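Local atomic coordinates of adenosine deaminase (Burkholderia ambifaria, PDB entry 4GXW), a protein that binds a zinc ion and belongs to the adenosine and AMP deaminase family of amidohydrolases, and so probably removes the amino group of an adenine-type substrate by hydrolysis. Residues L39-H44 against D301-H306; Y67-K72 against L305-P310; Y101-A106 against R146-G151; R212-A217 against V236-H241; G259-V264 against G293-P298. All blocks are in the same frame, centred on the assembly; numbering follows the deposited sequence.

Contact 1 of 5, residues L39-H44 against D301-H306. With ZN (zinc ion), chain C.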
# COMPACT_ATOMS: atom_id res chain seq x y z
N LEU A 39 -1.83 -9.41 3.66
CA LEU A 39 -1.17 -10.69 3.45
C LEU A 39 0.26 -10.53 2.91
O LEU A 39 1.01 -11.50 2.85
CB LEU A 39 -2.02 -11.61 2.56
CG LEU A 39 -3.04 -12.50 3.29
CD1 LEU A 39 -4.04 -11.68 4.11
CD2 LEU A 39 -3.77 -13.41 2.30
N GLY A 40 0.61 -9.30 2.53
CA GLY A 40 1.99 -8.99 2.17
C GLY A 40 2.80 -8.37 3.32
O GLY A 40 3.92 -7.89 3.12
N ALA A 41 2.21 -8.39 4.51
CA ALA A 41 2.82 -7.81 5.71
C ALA A 41 2.96 -8.85 6.82
O ALA A 41 3.13 -8.48 7.98
CB ALA A 41 2.01 -6.62 6.20
N VAL A 42 2.87 -10.13 6.49
CA VAL A 42 3.05 -11.17 7.49
C VAL A 42 4.53 -11.33 7.82
O VAL A 42 5.36 -11.50 6.93
CB VAL A 42 2.45 -12.51 7.01
CG1 VAL A 42 2.65 -13.59 8.04
CG2 VAL A 42 0.96 -12.34 6.70
N ARG A 43 4.86 -11.28 9.11
CA ARG A 43 6.25 -11.46 9.54
C ARG A 43 6.72 -12.87 9.23
O ARG A 43 5.95 -13.83 9.37
CB ARG A 43 6.39 -11.19 11.03
CG ARG A 43 6.02 -9.78 11.47
CD ARG A 43 6.09 -9.67 12.98
NE ARG A 43 5.52 -8.42 13.47
CZ ARG A 43 5.15 -8.21 14.73
NH1 ARG A 43 5.30 -9.17 15.64
NH2 ARG A 43 4.62 -7.05 15.07
N HIS A 44 7.98 -13.01 8.81
CA HIS A 44 8.53 -14.32 8.48
C HIS A 44 8.25 -15.35 9.58
O HIS A 44 7.81 -16.46 9.29
CB HIS A 44 10.03 -14.22 8.22
CG HIS A 44 10.69 -15.54 8.00
ND1 HIS A 44 11.15 -16.32 9.03
CD2 HIS A 44 10.97 -16.22 6.86
CE1 HIS A 44 11.69 -17.43 8.54
NE2 HIS A 44 11.59 -17.39 7.22
N ASP A 301 3.34 -1.40 0.08
CA ASP A 301 2.59 -2.43 -0.69
C ASP A 301 2.61 -3.81 -0.01
O ASP A 301 1.58 -4.27 0.49
CB ASP A 301 3.10 -2.51 -2.15
CG ASP A 301 2.04 -3.02 -3.17
OD1 ASP A 301 0.84 -3.26 -2.88
OD2 ASP A 301 2.45 -3.15 -4.34
N ASP A 302 3.78 -4.45 0.01
CA ASP A 302 3.95 -5.76 0.66
C ASP A 302 5.22 -5.69 1.49
O ASP A 302 6.26 -6.22 1.08
CB ASP A 302 4.05 -6.89 -0.38
CG ASP A 302 2.87 -6.92 -1.33
OD1 ASP A 302 1.79 -7.39 -0.93
OD2 ASP A 302 3.02 -6.48 -2.49
N PRO A 303 5.16 -5.02 2.65
CA PRO A 303 6.39 -4.65 3.36
C PRO A 303 7.29 -5.83 3.73
O PRO A 303 8.51 -5.71 3.60
CB PRO A 303 5.88 -3.92 4.61
CG PRO A 303 4.45 -4.34 4.74
CD PRO A 303 3.97 -4.50 3.34
N THR A 304 6.73 -6.94 4.18
CA THR A 304 7.60 -8.03 4.61
C THR A 304 8.12 -8.87 3.45
O THR A 304 9.18 -9.49 3.55
CB THR A 304 6.93 -8.93 5.65
OG1 THR A 304 5.74 -9.48 5.08
CG2 THR A 304 6.62 -8.15 6.91
N LEU A 305 7.39 -8.88 2.34
CA LEU A 305 7.80 -9.64 1.16
C LEU A 305 8.72 -8.82 0.24
O LEU A 305 9.60 -9.37 -0.41
CB LEU A 305 6.58 -10.12 0.38
CG LEU A 305 5.64 -11.04 1.17
CD1 LEU A 305 4.45 -11.47 0.33
CD2 LEU A 305 6.38 -12.27 1.69
N HIS A 306 8.51 -7.51 0.20
CA HIS A 306 9.38 -6.60 -0.55
C HIS A 306 10.61 -6.20 0.26
O HIS A 306 11.50 -5.55 -0.26
CB HIS A 306 8.63 -5.32 -0.94
CG HIS A 306 7.67 -5.49 -2.08
ND1 HIS A 306 7.19 -4.41 -2.79
CD2 HIS A 306 7.11 -6.59 -2.62
CE1 HIS A 306 6.37 -4.85 -3.73
NE2 HIS A 306 6.30 -6.16 -3.65
ZN ZN C . -0.89 -3.27 -4.19
O HOH W 1 0.27 -3.62 -5.75
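Gly40 O is approached by both polar groups of Thr304: the backbone N donates to it over 3.1 Å, lying in the carbonyl plane with an N-H...O angle of 144°, and OG1 sits at a similar distance. The same hydroxyl lies 2.8 Å from Val42 O, and its single proton may go to either carbonyl; Val42 O is also hydrogen-bonded to Tyr67 OH. Thr304 OG1 stands between its own N and carbonyl carbon (chi1 58°), which turns it into the bend of the chain at 40-42, while CG2 rests against the carbonyls of Ala41 and Val42. Beside this polar knot Ala41 CB touches the ring of Pro303 at CG, 3.6 Å away. The two chains run close together at Gly40, whose CA lies against the carboxylate of Asp302, with OD1 at 3.5 Å. Leu305 CD1 also reaches Gly40 CA. Asp301 binds zinc through OD1 at 2.2 Å and accepts a bond from the zinc-bound water through OD2; His35, His37 and His216 complete the site. The contact thus ties the loop following strand 31-33 to the start of helix 303-306, just beyond the metal ligand, with helix 77-87 packed on Leu39 and Leu305 and helix 91-106 on Leu39, Ala41 and Val42.

Contact 2 of 5, residues Y67-K72 against L305-P310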
# COMPACT_ATOMS: atom_id res chain seq x y z
N TYR A 67 10.09 -15.71 0.85
CA TYR A 67 10.59 -14.47 1.44
C TYR A 67 11.87 -13.93 0.82
O TYR A 67 12.37 -12.88 1.21
CB TYR A 67 10.76 -14.62 2.96
CG TYR A 67 9.47 -14.39 3.73
CD1 TYR A 67 8.53 -15.40 3.85
CD2 TYR A 67 9.20 -13.16 4.32
CE1 TYR A 67 7.35 -15.20 4.54
CE2 TYR A 67 8.02 -12.94 5.02
CZ TYR A 67 7.09 -13.97 5.12
OH TYR A 67 5.91 -13.78 5.80
N ALA A 68 12.41 -14.66 -0.17
CA ALA A 68 13.58 -14.18 -0.90
C ALA A 68 13.19 -13.06 -1.86
O ALA A 68 12.25 -13.21 -2.64
CB ALA A 68 14.24 -15.33 -1.65
N ARG A 69 13.92 -11.95 -1.79
CA ARG A 69 13.64 -10.79 -2.62
C ARG A 69 14.86 -10.47 -3.49
O ARG A 69 15.80 -9.81 -3.03
CB ARG A 69 13.27 -9.60 -1.75
CG ARG A 69 12.88 -8.34 -2.50
CD ARG A 69 11.62 -8.55 -3.31
NE ARG A 69 11.13 -7.28 -3.85
CZ ARG A 69 10.02 -7.15 -4.58
NH1 ARG A 69 9.28 -8.21 -4.86
NH2 ARG A 69 9.66 -5.95 -5.01
N GLY A 70 14.84 -10.95 -4.73
CA GLY A 70 15.99 -10.88 -5.61
C GLY A 70 16.05 -9.66 -6.51
O GLY A 70 15.25 -8.74 -6.37
N GLU A 71 17.01 -9.66 -7.44
CA GLU A 71 17.33 -8.46 -8.22
C GLU A 71 16.36 -8.15 -9.36
O GLU A 71 16.06 -6.98 -9.63
CB GLU A 71 18.78 -8.53 -8.73
CG GLU A 71 19.08 -9.77 -9.55
CD GLU A 71 20.53 -9.84 -10.00
OE1 GLU A 71 21.13 -8.78 -10.28
OE2 GLU A 71 21.07 -10.97 -10.06
N LYS A 72 15.87 -9.18 -10.04
CA LYS A 72 14.77 -9.03 -10.99
C LYS A 72 13.55 -9.71 -10.40
O LYS A 72 13.05 -10.68 -10.97
CB LYS A 72 15.10 -9.68 -12.33
CG LYS A 72 16.21 -9.02 -13.14
CD LYS A 72 16.12 -9.47 -14.59
CE LYS A 72 17.22 -8.87 -15.44
NZ LYS A 72 18.47 -9.67 -15.34
N LEU A 305 7.39 -8.88 2.34
CA LEU A 305 7.80 -9.64 1.16
C LEU A 305 8.72 -8.82 0.24
O LEU A 305 9.60 -9.37 -0.41
CB LEU A 305 6.58 -10.12 0.38
CG LEU A 305 5.64 -11.04 1.17
CD1 LEU A 305 4.45 -11.47 0.33
CD2 LEU A 305 6.38 -12.27 1.69
N HIS A 306 8.51 -7.51 0.20
CA HIS A 306 9.38 -6.60 -0.55
C HIS A 306 10.61 -6.20 0.26
O HIS A 306 11.50 -5.55 -0.26
CB HIS A 306 8.63 -5.32 -0.94
CG HIS A 306 7.67 -5.49 -2.08
ND1 HIS A 306 7.19 -4.41 -2.79
CD2 HIS A 306 7.11 -6.59 -2.62
CE1 HIS A 306 6.37 -4.85 -3.73
NE2 HIS A 306 6.30 -6.16 -3.65
N LYS A 307 10.63 -6.56 1.54
CA LYS A 307 11.70 -6.17 2.46
C LYS A 307 11.85 -4.65 2.52
O LYS A 307 12.96 -4.11 2.40
CB LYS A 307 13.04 -6.80 2.06
CG LYS A 307 13.04 -8.33 2.06
CD LYS A 307 14.41 -8.87 1.64
CE LYS A 307 14.41 -10.39 1.54
NZ LYS A 307 15.68 -10.93 0.99
N VAL A 308 10.74 -3.96 2.71
CA VAL A 308 10.74 -2.51 2.82
C VAL A 308 9.76 -2.06 3.90
O VAL A 308 8.59 -2.43 3.88
CB VAL A 308 10.45 -1.83 1.44
CG1 VAL A 308 9.06 -2.21 0.90
CG2 VAL A 308 10.63 -0.32 1.50
N ASN A 309 10.25 -1.29 4.87
CA ASN A 309 9.38 -0.72 5.90
C ASN A 309 9.01 0.73 5.51
O ASN A 309 9.57 1.27 4.55
CB ASN A 309 10.02 -0.86 7.29
CG ASN A 309 11.26 -0.02 7.46
OD1 ASN A 309 11.28 1.16 7.11
ND2 ASN A 309 12.32 -0.63 8.02
N PRO A 310 8.05 1.37 6.24
CA PRO A 310 7.63 2.71 5.83
C PRO A 310 8.78 3.73 5.80
O PRO A 310 8.83 4.54 4.87
CB PRO A 310 6.58 3.08 6.89
CG PRO A 310 5.97 1.74 7.25
CD PRO A 310 7.14 0.79 7.24
O HOH W 2 9.71 -11.73 -1.74
O HOH W 3 11.80 -4.78 -2.97
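Arg69 leaves its backbone with CG anti to N (chi1 -177°), and a bend at chi2 (65°) sets the position of CD, which lies 3.6 Å from Leu305 O. Farther out, the guanidinium lies flat on the imidazole of His306, centres 3.9 Å apart and planes at 18°. NH2 lies over the middle of the ring, and CD2 of His306 lies over the rim of the guanidinium. The pair is pinned from outside: Arg69 NH1 bonds to Ser269 OG and His306 ND1 to Thr267 OG1. Arg69 NE donates to a water that in turn donates to His306 O, adding a bridge beside the stack. Lys307, extended beyond CG, runs its methylene groups against Arg69 CB, with CE 3.6 Å away. Leu305 CD2 stands over the centre of the Tyr67 ring in a CH-pi contact, 3.8 Å from the centroid. The arginine-histidine stack lies close to the zinc site of this amidohydrolase TIM barrel, the nearest atoms of the His306 side chain about 7 Å from the metal.

Contact 3 of 5, residues Y101-A106 against R146-G151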
# COMPACT_ATOMS: atom_id res chain seq x y z
N TYR A 101 0.89 -6.26 11.77
CA TYR A 101 1.15 -5.26 10.74
C TYR A 101 1.06 -3.86 11.33
O TYR A 101 1.96 -3.04 11.16
CB TYR A 101 0.20 -5.41 9.54
CG TYR A 101 0.08 -4.12 8.75
CD1 TYR A 101 1.20 -3.54 8.16
CD2 TYR A 101 -1.13 -3.46 8.64
CE1 TYR A 101 1.11 -2.33 7.47
CE2 TYR A 101 -1.24 -2.26 7.96
CZ TYR A 101 -0.13 -1.70 7.37
OH TYR A 101 -0.25 -0.51 6.69
N LEU A 102 -0.02 -3.59 12.07
CA LEU A 102 -0.23 -2.26 12.62
C LEU A 102 0.83 -1.91 13.66
O LEU A 102 1.27 -0.76 13.74
CB LEU A 102 -1.66 -2.10 13.16
CG LEU A 102 -2.74 -2.14 12.08
CD1 LEU A 102 -4.13 -2.31 12.66
CD2 LEU A 102 -2.68 -0.90 11.19
N GLU A 103 1.27 -2.90 14.44
CA GLU A 103 2.40 -2.69 15.36
C GLU A 103 3.66 -2.28 14.60
O GLU A 103 4.35 -1.34 14.99
CB GLU A 103 2.68 -3.96 16.16
CG GLU A 103 3.85 -3.80 17.11
CD GLU A 103 4.12 -5.02 17.97
OE1 GLU A 103 3.63 -6.12 17.64
OE2 GLU A 103 4.83 -4.86 19.00
N ASP A 104 3.96 -2.99 13.53
CA ASP A 104 5.15 -2.69 12.73
C ASP A 104 5.06 -1.32 12.05
O ASP A 104 6.06 -0.60 11.98
CB ASP A 104 5.42 -3.79 11.70
CG ASP A 104 5.86 -5.10 12.34
OD1 ASP A 104 6.35 -5.09 13.49
OD2 ASP A 104 5.73 -6.16 11.68
N ALA A 105 3.88 -0.96 11.55
CA ALA A 105 3.69 0.36 10.95
C ALA A 105 3.86 1.46 12.00
O ALA A 105 4.55 2.47 11.76
CB ALA A 105 2.31 0.44 10.29
N ALA A 106 3.25 1.27 13.17
CA ALA A 106 3.34 2.25 14.25
C ALA A 106 4.78 2.50 14.67
O ALA A 106 5.15 3.63 15.01
CB ALA A 106 2.50 1.83 15.45
N ARG A 146 -5.40 0.65 20.66
CA ARG A 146 -5.26 0.67 22.11
C ARG A 146 -3.79 0.59 22.53
O ARG A 146 -3.35 1.33 23.42
CB ARG A 146 -6.02 -0.52 22.69
CG ARG A 146 -5.94 -0.69 24.19
CD ARG A 146 -6.38 -2.09 24.60
NE ARG A 146 -5.47 -3.10 24.07
CZ ARG A 146 -5.77 -4.38 23.92
NH1 ARG A 146 -6.98 -4.83 24.27
NH2 ARG A 146 -4.88 -5.23 23.43
N ASP A 147 -3.04 -0.31 21.90
CA ASP A 147 -1.67 -0.61 22.32
C ASP A 147 -0.60 0.31 21.73
O ASP A 147 0.41 0.58 22.40
CB ASP A 147 -1.32 -2.08 22.03
CG ASP A 147 -2.15 -3.05 22.86
OD1 ASP A 147 -2.75 -2.63 23.87
OD2 ASP A 147 -2.19 -4.25 22.51
N PHE A 148 -0.81 0.80 20.51
CA PHE A 148 0.21 1.58 19.81
C PHE A 148 -0.26 2.96 19.36
O PHE A 148 0.54 3.76 18.86
CB PHE A 148 0.75 0.78 18.62
CG PHE A 148 0.96 -0.68 18.92
CD1 PHE A 148 1.93 -1.08 19.83
CD2 PHE A 148 0.18 -1.64 18.30
CE1 PHE A 148 2.11 -2.42 20.12
CE2 PHE A 148 0.37 -2.98 18.58
CZ PHE A 148 1.33 -3.38 19.49
N GLY A 149 -1.55 3.24 19.53
CA GLY A 149 -2.10 4.55 19.21
C GLY A 149 -2.27 4.80 17.72
O GLY A 149 -2.55 5.93 17.31
N ILE A 150 -2.13 3.76 16.91
CA ILE A 150 -2.25 3.90 15.46
C ILE A 150 -3.71 3.73 15.03
O ILE A 150 -4.38 2.78 15.47
CB ILE A 150 -1.34 2.89 14.71
CG1 ILE A 150 -1.44 3.07 13.20
CG2 ILE A 150 -1.64 1.43 15.11
CD1 ILE A 150 -0.43 2.22 12.42
N GLY A 151 -4.20 4.64 14.20
CA GLY A 151 -5.54 4.52 13.64
C GLY A 151 -5.50 3.73 12.36
O GLY A 151 -4.45 3.63 11.70
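Ile150 is the main bump: its CD1 enters a shallow hollow on helix 91-106 formed by Leu102 O at 3.7 Å, Ala105 CB at 3.9 Å and the backbone N of Ala106. CG1 is anti to the backbone N (chi1 -178°), and CG2, on the other branch, meets Leu102 CB at 4.0 Å. The leucine and isoleucine side chains cross at about a right angle. Ala106, with only a methyl group, fits between Phe148 and Ile150: its CB is 3.8 Å from Phe148 CB and 4.1 Å from Ile150 CB. The phenyl ring itself forms a flat wall for Glu103, whose CB and CG pass over one face toward the CZ rim, CG lying 3.9 Å from the centroid. The carboxylate continues nearly parallel to the ring, planes 16° apart, before OE1 forms a salt bridge with Arg43. Asp147 CB covers the opposite face, so the ring is sandwiched between an aliphatic stem on each side. Far from the zinc site, the contact packs the last turns of helix 91-106 against the end of helix 130-148 and the turn through Gly149, whose positive phi redirects the chain into strand 151-159; strand 110-117 packs alongside, its Val110 touching Ala105 and Ile150.

Contact 4 of 5, residues R212-A217 against V236-H241. With ZN (zinc ion), chain C.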
# COMPACT_ATOMS: atom_id res chain seq x y z
N ARG A 212 -16.35 4.56 0.12
CA ARG A 212 -15.33 5.10 -0.77
C ARG A 212 -14.75 3.98 -1.61
O ARG A 212 -14.94 2.79 -1.30
CB ARG A 212 -14.23 5.80 0.01
CG ARG A 212 -14.67 7.12 0.63
CD ARG A 212 -13.55 7.64 1.47
NE ARG A 212 -13.62 9.03 1.88
CZ ARG A 212 -13.79 9.42 3.14
NH1 ARG A 212 -13.96 8.52 4.09
NH2 ARG A 212 -13.82 10.71 3.44
N THR A 213 -14.08 4.33 -2.71
CA THR A 213 -13.48 3.32 -3.56
C THR A 213 -12.11 3.75 -4.06
O THR A 213 -11.82 4.94 -4.23
CB THR A 213 -14.38 2.94 -4.78
OG1 THR A 213 -14.36 3.98 -5.76
CG2 THR A 213 -15.83 2.63 -4.40
N THR A 214 -11.28 2.75 -4.29
CA THR A 214 -9.97 2.94 -4.90
C THR A 214 -9.75 1.78 -5.87
O THR A 214 -10.55 0.84 -5.91
CB THR A 214 -8.84 3.03 -3.84
OG1 THR A 214 -7.59 3.36 -4.48
CG2 THR A 214 -8.70 1.72 -3.06
N ALA A 215 -8.69 1.85 -6.68
CA ALA A 215 -8.42 0.78 -7.65
C ALA A 215 -6.97 0.76 -8.07
O ALA A 215 -6.39 1.81 -8.36
CB ALA A 215 -9.30 0.95 -8.89
N HIS A 216 -6.39 -0.44 -8.13
CA HIS A 216 -5.11 -0.65 -8.81
C HIS A 216 -5.35 -0.45 -10.32
O HIS A 216 -6.26 -1.07 -10.91
CB HIS A 216 -4.57 -2.08 -8.58
CG HIS A 216 -3.94 -2.31 -7.24
ND1 HIS A 216 -4.59 -2.04 -6.05
CD2 HIS A 216 -2.73 -2.82 -6.89
CE1 HIS A 216 -3.80 -2.36 -5.03
NE2 HIS A 216 -2.67 -2.84 -5.51
N ALA A 217 -4.56 0.41 -10.94
CA ALA A 217 -4.70 0.68 -12.38
C ALA A 217 -3.38 1.16 -12.95
O ALA A 217 -2.67 1.95 -12.31
CB ALA A 217 -5.79 1.71 -12.62
N VAL A 236 -13.51 6.39 -8.79
CA VAL A 236 -12.72 6.14 -7.58
C VAL A 236 -12.31 7.44 -6.90
O VAL A 236 -12.14 8.49 -7.54
CB VAL A 236 -11.46 5.27 -7.85
CG1 VAL A 236 -11.88 3.90 -8.36
CG2 VAL A 236 -10.51 5.94 -8.83
N ASP A 237 -12.14 7.35 -5.59
CA ASP A 237 -11.70 8.48 -4.80
C ASP A 237 -10.20 8.70 -4.86
O ASP A 237 -9.73 9.82 -4.69
CB ASP A 237 -12.16 8.32 -3.35
CG ASP A 237 -13.65 8.27 -3.25
OD1 ASP A 237 -14.28 9.35 -3.41
OD2 ASP A 237 -14.23 7.18 -3.06
N ARG A 238 -9.45 7.63 -5.07
CA ARG A 238 -8.02 7.73 -5.31
C ARG A 238 -7.59 6.56 -6.18
O ARG A 238 -8.39 5.66 -6.45
CB ARG A 238 -7.21 7.82 -4.01
CG ARG A 238 -7.37 6.62 -3.09
CD ARG A 238 -6.54 6.77 -1.80
NE ARG A 238 -6.58 5.52 -1.04
CZ ARG A 238 -6.98 5.38 0.23
NH1 ARG A 238 -7.35 6.43 0.96
NH2 ARG A 238 -7.00 4.18 0.78
N VAL A 239 -6.35 6.59 -6.65
CA VAL A 239 -5.82 5.59 -7.56
C VAL A 239 -4.61 4.90 -6.95
O VAL A 239 -3.75 5.56 -6.37
CB VAL A 239 -5.42 6.23 -8.91
CG1 VAL A 239 -4.76 5.22 -9.82
CG2 VAL A 239 -6.63 6.83 -9.59
N ASP A 240 -4.53 3.58 -7.10
CA ASP A 240 -3.35 2.82 -6.71
C ASP A 240 -2.45 2.53 -7.91
O ASP A 240 -2.88 1.96 -8.92
CB ASP A 240 -3.74 1.54 -5.97
CG ASP A 240 -4.58 1.84 -4.74
OD1 ASP A 240 -4.11 2.61 -3.86
OD2 ASP A 240 -5.73 1.35 -4.68
N HIS A 241 -1.20 2.98 -7.78
CA HIS A 241 -0.15 2.93 -8.81
C HIS A 241 -0.37 4.04 -9.85
O HIS A 241 0.07 5.17 -9.67
CB HIS A 241 -0.00 1.55 -9.47
CG HIS A 241 0.39 0.46 -8.52
ND1 HIS A 241 1.53 0.50 -7.74
CD2 HIS A 241 -0.20 -0.73 -8.25
CE1 HIS A 241 1.62 -0.61 -7.04
NE2 HIS A 241 0.59 -1.38 -7.33
ZN ZN C . -0.89 -3.27 -4.19
O HOH W 4 -15.84 6.29 -5.17
O HOH W 5 -7.04 -1.01 -5.04
O HOH W 1 0.27 -3.62 -5.75
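Asp240 sits at a corner of the chain, yet both its backbone and its side chain engage the neighbouring parallel strand. Its N donates to Ala215 O over 2.9 Å, and its O receives Ala217 N. Thr214 OG1, anti to its backbone N (chi1 -173°), donates to Asp240 OD2 over 2.7 Å, meeting it from above the carboxylate plane; a water bonded to His216 ND1 donates to the same oxygen. Asp240 CB lies over one face of the His216 ring, offset to its rim. Held in this way, His216 binds zinc through NE2 at 2.3 Å, and the zinc-bound water is 2.8 Å from His241 NE2. The two imidazoles meet obliquely, their CD2 atoms 3.6 Å apart. At the other end Asp237 OD2 accepts Thr213 N on its anti lone pair (2.9 Å), while Asp237 N returns a bond to Thr213 O. Ala215 N, buried here, has no partner. Strands 212-217 and 238-239 and the intervening helix 224-232 form a beta-alpha-beta unit of the barrel, with strand 184-188 beyond the first strand and Thr263 of strand 261-264 bonded to Asp240 OD1.

Contact 5 of 5, residues G259-V264 against G293-P298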
# COMPACT_ATOMS: atom_id res chain seq x y z
N GLY A 259 -6.99 17.05 -8.38
CA GLY A 259 -6.32 16.71 -7.14
C GLY A 259 -6.39 15.24 -6.73
O GLY A 259 -6.32 14.92 -5.55
N ILE A 260 -6.55 14.37 -7.72
CA ILE A 260 -6.61 12.93 -7.47
C ILE A 260 -5.28 12.44 -6.89
O ILE A 260 -4.23 12.69 -7.46
CB ILE A 260 -6.88 12.14 -8.78
CG1 ILE A 260 -8.15 12.63 -9.47
CG2 ILE A 260 -6.92 10.63 -8.52
CD1 ILE A 260 -9.36 12.65 -8.58
N VAL A 261 -5.34 11.73 -5.75
CA VAL A 261 -4.12 11.19 -5.15
C VAL A 261 -3.79 9.80 -5.70
O VAL A 261 -4.67 8.94 -5.83
CB VAL A 261 -4.21 11.14 -3.60
CG1 VAL A 261 -2.97 10.49 -3.01
CG2 VAL A 261 -4.39 12.55 -3.02
N PHE A 262 -2.52 9.59 -6.04
CA PHE A 262 -2.01 8.32 -6.56
C PHE A 262 -1.10 7.70 -5.50
O PHE A 262 -0.11 8.31 -5.10
CB PHE A 262 -1.19 8.56 -7.84
CG PHE A 262 -2.01 9.03 -9.00
CD1 PHE A 262 -2.45 10.35 -9.07
CD2 PHE A 262 -2.35 8.16 -10.02
CE1 PHE A 262 -3.22 10.78 -10.15
CE2 PHE A 262 -3.12 8.59 -11.10
CZ PHE A 262 -3.55 9.90 -11.16
N THR A 263 -1.42 6.49 -5.06
CA THR A 263 -0.53 5.80 -4.14
C THR A 263 0.55 5.14 -5.00
O THR A 263 0.25 4.53 -6.02
CB THR A 263 -1.27 4.78 -3.24
OG1 THR A 263 -1.71 3.67 -4.02
CG2 THR A 263 -2.46 5.44 -2.54
N VAL A 264 1.80 5.30 -4.61
CA VAL A 264 2.91 4.77 -5.40
C VAL A 264 3.82 3.91 -4.54
O VAL A 264 3.86 4.06 -3.31
CB VAL A 264 3.72 5.90 -6.11
CG1 VAL A 264 2.81 6.71 -7.06
CG2 VAL A 264 4.41 6.80 -5.09
N GLY A 293 2.24 17.31 -12.41
CA GLY A 293 1.22 17.94 -11.59
C GLY A 293 0.45 16.99 -10.68
O GLY A 293 -0.44 17.42 -9.95
N LEU A 294 0.80 15.71 -10.72
CA LEU A 294 0.05 14.70 -9.97
C LEU A 294 0.49 14.64 -8.52
O LEU A 294 1.68 14.80 -8.21
CB LEU A 294 0.22 13.33 -10.61
CG LEU A 294 -0.14 13.25 -12.09
CD1 LEU A 294 0.18 11.87 -12.64
CD2 LEU A 294 -1.61 13.58 -12.31
N LYS A 295 -0.47 14.42 -7.63
CA LYS A 295 -0.21 14.19 -6.21
C LYS A 295 0.09 12.73 -5.97
O LYS A 295 -0.80 11.89 -6.14
CB LYS A 295 -1.43 14.58 -5.38
CG LYS A 295 -1.74 16.07 -5.35
CD LYS A 295 -2.85 16.37 -4.33
CE LYS A 295 -3.07 17.86 -4.16
NZ LYS A 295 -4.00 18.15 -3.02
N ILE A 296 1.32 12.41 -5.59
CA ILE A 296 1.67 11.04 -5.26
C ILE A 296 1.96 10.89 -3.77
O ILE A 296 2.22 11.87 -3.06
CB ILE A 296 2.86 10.49 -6.10
CG1 ILE A 296 4.19 11.13 -5.67
CG2 ILE A 296 2.58 10.69 -7.60
CD1 ILE A 296 5.40 10.57 -6.42
N HIS A 297 1.95 9.64 -3.31
CA HIS A 297 2.18 9.31 -1.91
C HIS A 297 2.82 7.94 -1.86
O HIS A 297 2.24 6.98 -2.36
CB HIS A 297 0.86 9.32 -1.14
CG HIS A 297 1.01 8.89 0.28
ND1 HIS A 297 0.66 7.63 0.72
CD2 HIS A 297 1.49 9.56 1.36
CE1 HIS A 297 0.92 7.54 2.01
NE2 HIS A 297 1.43 8.69 2.43
N PRO A 298 4.02 7.83 -1.28
CA PRO A 298 4.76 6.56 -1.29
C PRO A 298 4.32 5.59 -0.20
O PRO A 298 3.93 6.02 0.90
CB PRO A 298 6.20 7.00 -1.06
CG PRO A 298 6.04 8.19 -0.17
CD PRO A 298 4.81 8.91 -0.65
O HOH W 6 -6.60 16.24 -3.27
O HOH W 7 -3.17 14.73 -8.72
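Val264 and Ile296 form the apolar centre, the valine CG1 lying 3.9 Å from Ile296 CB and its CG2 close to CD1 of the same isoleucine. On the same face Phe262 CE1 touches Leu294 CD2, also at 3.9 Å, and Phe262 CB lies near Ile296 CG2; Pro298 CB completes the row beside Val264 CG2. The strands run parallel, with a signed crossing angle of -30°. Phe262 N donates to Lys295 O over 2.9 Å, and Val264 N to His297 O over 2.8 Å. The return bond, from His297 N to Phe262 O, is weak, its angle only 131°. Lys295 O also lies at the edge of the Phe262 ring, close to its plane. Toward the polar end, waters take over: one joins Ile260 O to Lys295 N, and another joins Gly259 O to Lys295 NZ, which also forms a salt bridge with Asp337. Gly259, ending helix 249-258 in a Schellman motif, starts the turn into strand 261-264. That strand bonds to Val239 and His241 on its other flank, while helices 310-319 and 325-338 pack on Ile296 and Pro298.

Contacts 1 and 2 share Leu305 and His306 of helix 303-306, their centres about 8 Å apart. Contact 3, its centre about 16 Å from that of contact 1, is tied to it through Arg43. Contact 4 joins the last two strands of the six-stranded parallel sheet and contact 5 the two strands that follow; their centres are about 11 Å apart, and His241 N bonds to Thr263 O between them. Along the chain contacts 3, 4 and 5 follow in series, all nested inside the loops closed by contacts 1 and 2. Zinc and its water bring contacts 1 and 4 together although their centres are about 21 Å apart, so the metal site gathers ligands from distant parts of the barrel.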